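Pyocin-S2 (Pseudomonas aeruginosa, PDB 5ODW) kills sensitive bacteria as a nuclease bacteriocin that breaks down chromosomal DNA, and is seen here as its N-terminal, receptor-binding part bound to another protein. Local coordinates at residues N126-S131 with L156-S161; S139-Q144 with K150-F155. All coordinates share one frame; numbering follows the deposited sequence.

Interaction 1 of 2, residues N126-S131 with L156-S161; sequences NLYTAS and LDRHMS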
ATOM      1  N   ASN C 126      -8.151 -32.099 -16.064  1.00 48.01           N
ATOM      2  CA  ASN C 126      -7.878 -30.919 -15.263  1.00 45.99           C
ATOM      3  C   ASN C 126      -8.337 -31.197 -13.831  1.00 47.70           C
ATOM      4  O   ASN C 126      -8.886 -32.259 -13.544  1.00 45.75           O
ATOM      5  CB  ASN C 126      -8.511 -29.658 -15.853  1.00 43.39           C
ATOM      6  CG  ASN C 126     -10.015 -29.699 -15.839  1.00 64.25           C
ATOM      7  OD1 ASN C 126     -10.617 -30.228 -14.914  1.00 58.64           O
ATOM      8  ND2 ASN C 126     -10.632 -29.133 -16.864  1.00 57.45           N
ATOM      9  N   LEU C 127      -8.117 -30.257 -12.924  1.00 44.05           N
ATOM     10  CA  LEU C 127      -8.504 -30.461 -11.531  1.00 43.21           C
ATOM     11  C   LEU C 127     -10.008 -30.695 -11.359  1.00 46.20           C
ATOM     12  O   LEU C 127     -10.423 -31.493 -10.524  1.00 45.54           O
ATOM     13  CB  LEU C 127      -8.033 -29.294 -10.664  1.00 42.37           C
ATOM     14  CG  LEU C 127      -6.516 -29.214 -10.499  1.00 48.43           C
ATOM     15  CD1 LEU C 127      -6.131 -28.149  -9.487  1.00 47.28           C
ATOM     16  CD2 LEU C 127      -5.981 -30.568 -10.075  1.00 52.10           C
ATOM     17  N   TYR C 128     -10.815 -29.978 -12.131  1.00 41.83           N
ATOM     18  CA  TYR C 128     -12.263 -30.113 -12.091  1.00 41.22           C
ATOM     19  C   TYR C 128     -12.784 -31.496 -12.505  1.00 47.61           C
ATOM     20  O   TYR C 128     -13.745 -31.994 -11.929  1.00 47.23           O
ATOM     21  CB  TYR C 128     -12.913 -29.062 -12.983  1.00 42.10           C
ATOM     22  CG  TYR C 128     -12.788 -27.639 -12.496  1.00 42.71           C
ATOM     23  CD1 TYR C 128     -13.374 -27.237 -11.306  1.00 42.47           C
ATOM     24  CD2 TYR C 128     -12.115 -26.690 -13.246  1.00 43.98           C
ATOM     25  CE1 TYR C 128     -13.276 -25.933 -10.870  1.00 40.98           C
ATOM     26  CE2 TYR C 128     -12.012 -25.385 -12.815  1.00 43.65           C
ATOM     27  CZ  TYR C 128     -12.595 -25.014 -11.629  1.00 45.59           C
ATOM     28  OH  TYR C 128     -12.491 -23.715 -11.204  1.00 43.06           O
ATOM     29  N   THR C 129     -12.169 -32.099 -13.516  1.00 45.65           N
ATOM     30  CA  THR C 129     -12.612 -33.398 -14.025  1.00 46.18           C
ATOM     31  C   THR C 129     -12.089 -34.620 -13.277  1.00 51.86           C
ATOM     32  O   THR C 129     -12.478 -35.742 -13.579  1.00 53.06           O
ATOM     33  CB  THR C 129     -12.280 -33.581 -15.519  1.00 54.84           C
ATOM     34  OG1 THR C 129     -10.892 -33.886 -15.670  1.00 57.46           O
ATOM     35  CG2 THR C 129     -12.615 -32.332 -16.306  1.00 52.26           C
ATOM     36  N   ALA C 130     -11.216 -34.413 -12.302  1.00 48.51           N
ATOM     37  CA  ALA C 130     -10.658 -35.529 -11.545  1.00 48.56           C
ATOM     38  C   ALA C 130     -11.736 -36.269 -10.768  1.00 53.43           C
ATOM     39  O   ALA C 130     -12.701 -35.676 -10.300  1.00 52.11           O
ATOM     40  CB  ALA C 130      -9.567 -35.045 -10.604  1.00 48.80           C
ATOM     41  N   SER C 131     -11.559 -37.576 -10.632  1.00 52.39           N
ATOM     42  CA  SER C 131     -12.514 -38.417  -9.923  1.00 51.84           C
ATOM     43  C   SER C 131     -12.625 -37.988  -8.468  1.00 56.77           C
ATOM     44  O   SER C 131     -13.699 -38.017  -7.876  1.00 55.05           O
ATOM     45  CB  SER C 131     -12.097 -39.885 -10.013  1.00 53.97           C
ATOM     46  OG  SER C 131     -10.791 -40.076  -9.511  1.00 60.10           O
ATOM     47  N   LEU C 156     -17.902 -20.495  -7.594  1.00 27.88           N
ATOM     48  CA  LEU C 156     -19.041 -21.221  -7.072  1.00 27.19           C
ATOM     49  C   LEU C 156     -19.843 -21.867  -8.203  1.00 32.99           C
ATOM     50  O   LEU C 156     -20.162 -23.052  -8.096  1.00 33.53           O
ATOM     51  CB  LEU C 156     -19.895 -20.271  -6.215  1.00 26.72           C
ATOM     52  CG  LEU C 156     -21.200 -20.804  -5.611  1.00 31.79           C
ATOM     53  CD1 LEU C 156     -20.954 -21.942  -4.619  1.00 31.81           C
ATOM     54  CD2 LEU C 156     -21.949 -19.690  -4.939  1.00 35.65           C
ATOM     55  N   ASP C 157     -20.123 -21.115  -9.297  1.00 29.27           N
ATOM     56  CA  ASP C 157     -20.871 -21.622 -10.440  1.00 29.69           C
ATOM     57  C   ASP C 157     -20.117 -22.746 -11.134  1.00 33.91           C
ATOM     58  O   ASP C 157     -20.721 -23.767 -11.467  1.00 33.99           O
ATOM     59  CB  ASP C 157     -21.231 -20.490 -11.415  1.00 32.60           C
ATOM     60  CG  ASP C 157     -22.443 -19.649 -11.007  1.00 45.30           C
ATOM     61  OD1 ASP C 157     -23.134 -20.032 -10.029  1.00 43.93           O
ATOM     62  OD2 ASP C 157     -22.721 -18.616 -11.691  1.00 52.79           O
ATOM     63  N   ARG C 158     -18.785 -22.589 -11.283  1.00 30.02           N
ATOM     64  CA  ARG C 158     -17.924 -23.603 -11.894  1.00 29.71           C
ATOM     65  C   ARG C 158     -17.859 -24.879 -11.053  1.00 33.20           C
ATOM     66  O   ARG C 158     -18.043 -25.955 -11.607  1.00 32.12           O
ATOM     67  CB  ARG C 158     -16.522 -23.045 -12.218  1.00 27.19           C
ATOM     68  CG  ARG C 158     -15.672 -23.992 -13.072  1.00 34.27           C
ATOM     69  CD  ARG C 158     -15.499 -23.555 -14.522  1.00 38.19           C
ATOM     70  NE  ARG C 158     -14.320 -24.191 -15.130  1.00 45.24           N
ATOM     71  CZ  ARG C 158     -14.366 -25.193 -16.002  1.00 70.84           C
ATOM     72  NH1 ARG C 158     -15.535 -25.665 -16.420  1.00 67.87           N
ATOM     73  NH2 ARG C 158     -13.243 -25.721 -16.477  1.00 63.23           N
ATOM     74  N   HIS C 159     -17.612 -24.761  -9.727  1.00 31.39           N
ATOM     75  CA  HIS C 159     -17.527 -25.918  -8.822  1.00 31.93           C
ATOM     76  C   HIS C 159     -18.829 -26.715  -8.788  1.00 35.68           C
ATOM     77  O   HIS C 159     -18.777 -27.941  -8.746  1.00 35.19           O
ATOM     78  CB  HIS C 159     -17.109 -25.512  -7.397  1.00 32.22           C
ATOM     79  CG  HIS C 159     -15.630 -25.374  -7.195  1.00 35.84           C
ATOM     80  ND1 HIS C 159     -14.920 -26.273  -6.417  1.00 37.88           N
ATOM     81  CD2 HIS C 159     -14.785 -24.406  -7.613  1.00 37.12           C
ATOM     82  CE1 HIS C 159     -13.668 -25.842  -6.416  1.00 36.70           C
ATOM     83  NE2 HIS C 159     -13.540 -24.723  -7.116  1.00 36.68           N
ATOM     84  N   MET C 160     -19.989 -26.026  -8.829  1.00 33.03           N
ATOM     85  CA  MET C 160     -21.304 -26.681  -8.786  1.00 33.40           C
ATOM     86  C   MET C 160     -21.640 -27.353 -10.128  1.00 37.36           C
ATOM     87  O   MET C 160     -22.040 -28.517 -10.123  1.00 37.32           O
ATOM     88  CB  MET C 160     -22.421 -25.742  -8.269  1.00 35.70           C
ATOM     89  CG  MET C 160     -22.221 -25.185  -6.818  1.00 39.39           C
ATOM     90  SD  MET C 160     -21.926 -26.284  -5.383  1.00 43.98           S
ATOM     91  CE  MET C 160     -20.198 -26.398  -5.381  1.00 40.69           C
ATOM     92  N   SER C 161     -21.412 -26.668 -11.273  1.00 34.11           N
ATOM     93  CA  SER C 161     -21.595 -27.245 -12.622  1.00 34.76           C
ATOM     94  C   SER C 161     -20.724 -28.501 -12.813  1.00 40.68           C
ATOM     95  O   SER C 161     -21.202 -29.496 -13.351  1.00 41.86           O
ATOM     96  CB  SER C 161     -21.287 -26.221 -13.715  1.00 37.93           C
ATOM     97  OG  SER C 161     -22.175 -25.113 -13.662  1.00 48.39           O
TER

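Interaction 2 of 2, residues S139-Q144 with K150-F155; sequences SMYQSQ and KFYGEF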
ATOM      1  N   SER C 139     -11.912 -27.550  -0.403  1.00 39.83           N
ATOM      2  CA  SER C 139     -10.547 -27.074  -0.172  1.00 40.33           C
ATOM      3  C   SER C 139      -9.990 -26.227  -1.321  1.00 43.25           C
ATOM      4  O   SER C 139      -9.349 -25.208  -1.096  1.00 43.95           O
ATOM      5  CB  SER C 139      -9.625 -28.263   0.069  1.00 47.68           C
ATOM      6  OG  SER C 139     -10.306 -29.285   0.773  1.00 62.68           O
ATOM      7  N   MET C 140     -10.237 -26.680  -2.546  1.00 38.22           N
ATOM      8  CA  MET C 140      -9.831 -26.017  -3.798  1.00 36.97           C
ATOM      9  C   MET C 140     -10.499 -24.641  -3.962  1.00 39.91           C
ATOM     10  O   MET C 140      -9.824 -23.674  -4.321  1.00 39.31           O
ATOM     11  CB  MET C 140     -10.192 -26.923  -4.988  1.00 39.81           C
ATOM     12  CG  MET C 140      -9.695 -26.429  -6.323  1.00 43.48           C
ATOM     13  SD  MET C 140     -10.474 -27.298  -7.700  1.00 48.29           S
ATOM     14  CE  MET C 140     -10.054 -26.197  -9.043  1.00 44.72           C
ATOM     15  N   TYR C 141     -11.828 -24.575  -3.712  1.00 35.85           N
ATOM     16  CA  TYR C 141     -12.669 -23.379  -3.792  1.00 34.39           C
ATOM     17  C   TYR C 141     -12.159 -22.285  -2.860  1.00 33.83           C
ATOM     18  O   TYR C 141     -11.943 -21.153  -3.296  1.00 32.91           O
ATOM     19  CB  TYR C 141     -14.134 -23.750  -3.486  1.00 36.44           C
ATOM     20  CG  TYR C 141     -15.126 -22.602  -3.397  1.00 39.03           C
ATOM     21  CD1 TYR C 141     -15.677 -22.039  -4.545  1.00 41.12           C
ATOM     22  CD2 TYR C 141     -15.611 -22.170  -2.164  1.00 39.73           C
ATOM     23  CE1 TYR C 141     -16.638 -21.030  -4.468  1.00 40.74           C
ATOM     24  CE2 TYR C 141     -16.574 -21.168  -2.075  1.00 40.31           C
ATOM     25  CZ  TYR C 141     -17.093 -20.607  -3.230  1.00 47.69           C
ATOM     26  OH  TYR C 141     -18.053 -19.626  -3.144  1.00 48.72           O
ATOM     27  N   GLN C 142     -11.941 -22.633  -1.593  1.00 28.70           N
ATOM     28  CA  GLN C 142     -11.457 -21.707  -0.579  1.00 27.56           C
ATOM     29  C   GLN C 142     -10.073 -21.181  -0.943  1.00 32.82           C
ATOM     30  O   GLN C 142      -9.822 -20.002  -0.733  1.00 32.96           O
ATOM     31  CB  GLN C 142     -11.462 -22.363   0.807  1.00 29.23           C
ATOM     32  CG  GLN C 142     -11.277 -21.370   1.946  1.00 31.61           C
ATOM     33  CD  GLN C 142     -10.950 -22.025   3.253  1.00 39.99           C
ATOM     34  OE1 GLN C 142     -11.663 -21.867   4.247  1.00 37.60           O
ATOM     35  NE2 GLN C 142      -9.861 -22.772   3.285  1.00 32.43           N
ATOM     36  N   SER C 143      -9.202 -22.035  -1.535  1.00 30.13           N
ATOM     37  CA  SER C 143      -7.857 -21.674  -1.991  1.00 30.18           C
ATOM     38  C   SER C 143      -7.947 -20.669  -3.130  1.00 37.08           C
ATOM     39  O   SER C 143      -7.172 -19.712  -3.152  1.00 38.16           O
ATOM     40  CB  SER C 143      -7.109 -22.903  -2.469  1.00 34.12           C
ATOM     41  OG  SER C 143      -7.067 -23.874  -1.441  1.00 48.08           O
ATOM     42  N   GLN C 144      -8.910 -20.869  -4.057  1.00 33.12           N
ATOM     43  CA  GLN C 144      -9.170 -19.978  -5.188  1.00 31.92           C
ATOM     44  C   GLN C 144      -9.667 -18.617  -4.719  1.00 35.52           C
ATOM     45  O   GLN C 144      -9.205 -17.616  -5.249  1.00 35.67           O
ATOM     46  CB  GLN C 144     -10.156 -20.608  -6.165  1.00 32.71           C
ATOM     47  CG  GLN C 144      -9.503 -21.642  -7.046  1.00 31.34           C
ATOM     48  CD  GLN C 144     -10.477 -22.397  -7.886  1.00 45.23           C
ATOM     49  OE1 GLN C 144     -11.414 -23.008  -7.381  1.00 40.76           O
ATOM     50  NE2 GLN C 144     -10.241 -22.414  -9.191  1.00 36.84           N
ATOM     51  N   LYS C 150     -10.930 -12.082  -5.394  1.00 37.18           N
ATOM     52  CA  LYS C 150     -12.099 -11.614  -6.137  1.00 36.88           C
ATOM     53  C   LYS C 150     -13.399 -12.319  -5.736  1.00 38.52           C
ATOM     54  O   LYS C 150     -13.408 -13.192  -4.862  1.00 37.18           O
ATOM     55  CB  LYS C 150     -11.867 -11.654  -7.660  1.00 40.88           C
ATOM     56  CG  LYS C 150     -11.535 -13.004  -8.276  1.00 48.07           C
ATOM     57  CD  LYS C 150     -10.967 -12.790  -9.678  1.00 55.86           C
ATOM     58  CE  LYS C 150     -10.916 -14.055 -10.487  1.00 57.12           C
ATOM     59  NZ  LYS C 150     -10.589 -13.772 -11.897  1.00 60.71           N
ATOM     60  N   PHE C 151     -14.506 -11.861  -6.345  1.00 34.21           N
ATOM     61  CA  PHE C 151     -15.863 -12.320  -6.116  1.00 33.03           C
ATOM     62  C   PHE C 151     -16.041 -13.810  -6.377  1.00 36.10           C
ATOM     63  O   PHE C 151     -15.588 -14.315  -7.401  1.00 36.94           O
ATOM     64  CB  PHE C 151     -16.854 -11.471  -6.917  1.00 35.21           C
ATOM     65  CG  PHE C 151     -18.292 -11.779  -6.589  1.00 36.69           C
ATOM     66  CD1 PHE C 151     -18.814 -11.481  -5.337  1.00 38.69           C
ATOM     67  CD2 PHE C 151     -19.115 -12.396  -7.521  1.00 38.37           C
ATOM     68  CE1 PHE C 151     -20.141 -11.787  -5.036  1.00 40.05           C
ATOM     69  CE2 PHE C 151     -20.441 -12.696  -7.213  1.00 41.15           C
ATOM     70  CZ  PHE C 151     -20.941 -12.406  -5.971  1.00 38.93           C
ATOM     71  N   TYR C 152     -16.723 -14.492  -5.436  1.00 32.04           N
ATOM     72  CA  TYR C 152     -16.971 -15.930  -5.404  1.00 32.36           C
ATOM     73  C   TYR C 152     -17.786 -16.467  -6.567  1.00 40.66           C
ATOM     74  O   TYR C 152     -17.505 -17.569  -7.020  1.00 43.22           O
ATOM     75  CB  TYR C 152     -17.582 -16.372  -4.064  1.00 33.04           C
ATOM     76  CG  TYR C 152     -18.899 -15.725  -3.690  1.00 35.18           C
ATOM     77  CD1 TYR C 152     -20.113 -16.296  -4.073  1.00 37.65           C
ATOM     78  CD2 TYR C 152     -18.938 -14.601  -2.867  1.00 35.53           C
ATOM     79  CE1 TYR C 152     -21.331 -15.717  -3.717  1.00 37.79           C
ATOM     80  CE2 TYR C 152     -20.153 -14.033  -2.475  1.00 37.08           C
ATOM     81  CZ  TYR C 152     -21.345 -14.583  -2.921  1.00 44.13           C
ATOM     82  OH  TYR C 152     -22.539 -14.021  -2.548  1.00 46.40           O
ATOM     83  N   GLY C 153     -18.754 -15.688  -7.038  1.00 38.76           N
ATOM     84  CA  GLY C 153     -19.674 -16.019  -8.126  1.00 40.17           C
ATOM     85  C   GLY C 153     -19.229 -16.967  -9.226  1.00 46.04           C
ATOM     86  O   GLY C 153     -19.900 -17.980  -9.464  1.00 46.85           O
ATOM     87  N   GLU C 154     -18.106 -16.645  -9.913  1.00 41.83           N
ATOM     88  CA  GLU C 154     -17.581 -17.466 -11.021  1.00 41.42           C
ATOM     89  C   GLU C 154     -17.061 -18.825 -10.554  1.00 40.91           C
ATOM     90  O   GLU C 154     -17.265 -19.825 -11.242  1.00 42.27           O
ATOM     91  CB  GLU C 154     -16.522 -16.705 -11.864  1.00 43.82           C
ATOM     92  CG  GLU C 154     -15.180 -16.454 -11.178  1.00 55.30           C
ATOM     93  CD  GLU C 154     -14.397 -15.245 -11.649  1.00 70.44           C
ATOM     94  OE1 GLU C 154     -14.243 -14.292 -10.849  1.00 62.43           O
ATOM     95  OE2 GLU C 154     -13.927 -15.259 -12.810  1.00 56.99           O
ATOM     96  N   PHE C 155     -16.410 -18.856  -9.378  1.00 32.44           N
ATOM     97  CA  PHE C 155     -15.828 -20.057  -8.777  1.00 30.75           C
ATOM     98  C   PHE C 155     -16.902 -21.019  -8.348  1.00 34.34           C
ATOM     99  O   PHE C 155     -16.829 -22.207  -8.697  1.00 35.27           O
ATOM    100  CB  PHE C 155     -14.932 -19.697  -7.572  1.00 30.81           C
ATOM    101  CG  PHE C 155     -13.808 -18.779  -7.955  1.00 31.13           C
ATOM    102  CD1 PHE C 155     -12.712 -19.256  -8.678  1.00 34.49           C
ATOM    103  CD2 PHE C 155     -13.865 -17.424  -7.654  1.00 31.45           C
ATOM    104  CE1 PHE C 155     -11.684 -18.395  -9.073  1.00 35.28           C
ATOM    105  CE2 PHE C 155     -12.830 -16.565  -8.041  1.00 34.46           C
ATOM    106  CZ  PHE C 155     -11.745 -17.058  -8.743  1.00 33.40           C
TER

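Interaction 1 of 2, residues N126-S131 with L156-S161
Arg158 of helix 153-204 lays its CG over one face of the Tyr128 ring. Its CB leaves the helix toward the loop, with CG anti to the backbone N (chi1 -170°). That rotation puts CG 3.9 Å from the Tyr128 centroid, a CH-pi contact displaced toward the CZ side. The chain bends at chi2; CD stands off the ring, and NE returns to lie 3.5 Å from Tyr128 CE2. The guanidinium approaches the ring obliquely, the two planes 59° apart, and its NH2 comes to 3.6 Å from Tyr128 CD2. At the tip, NH1 forms a salt bridge with Glu162, whereas NH2 donates to the backbone of the partner protein chain and lies 4.3 Å from Asn126 ND2. The Tyr128 ring also presents its edge to the face of His159. This is a T-shaped pair with centroids 5.5 Å apart and planes at 84°, in which Tyr128 CE1 stands over the imidazole rim. Gln144 of helix 133-148 bonds both Tyr128 OH and His159 NE2, and Ser137 OG bonds His159 ND1; together these bonds should restrict how the two rings can turn. Behind the tyrosine, Asn126 OD1 accepts from Thr129 N at 2.8 Å, closing a single turn at residues 126-129. The arrangement is an Asx motif in the loop between helices 96-121 and 133-148, docked chiefly through Tyr128 onto a long helix beside the protein-protein interface.

Interaction 2 of 2, residues S139-Q144 with K150-F155
Tyr141 and Phe155 make the main apolar contact, with Tyr141 CE1 lying 3.8 Å from Phe155 CB. Tyr141 has CG anti to its own N (chi1 174°), which sends the ring across the gap between the helices until its edge meets the Phe155 backbone carbon in plane. Farther out, its OH lies 3.4 Å from Tyr152 CB, the two tyrosines running side by side in the same direction. The aliphatic part of Gln144 packs on Phe155, CB reaching CD1 at 3.8 Å. Two helices joined by a short connection and running in roughly opposite directions, 133-148 and 153-204, thus close as an alpha-helical hairpin near the turn. Among flat groups, the Gln144 amide is inclined by 60° to the Phe155 ring, while Glu154 CG covers one face of that ring and Lys150 CG meets its edge. Polar ends are served from elsewhere: Tyr141 OH bonds the carbonyl of Gly50, and the Gln144 amide is bonded outside the two segments. Within 150-155, Lys150 NZ and Glu154 OE2 form a long salt bridge of 3.8 Å, and NZ has a further, acidic partner on the chain of another protein.

Both interactions use helix 153-204, one turn after another: interaction 2 pairs its start with helix 133-148, while interaction 1 sets the loop that leads into helix 133-148 against the turns that follow. Along the chain, interaction 2 is nested within the segment closed by interaction 1, and the centres are about 11 Å apart. Interaction 2 is the more buried and chiefly apolar; interaction 1 is only partly buried, and an arginine takes part beside the rings. Direct contacts join them, including Leu156 N to Tyr141 CE1 at 3.4 Å and an edge-to-face pairing of His159 with Tyr141. Each also borders the partner protein chain.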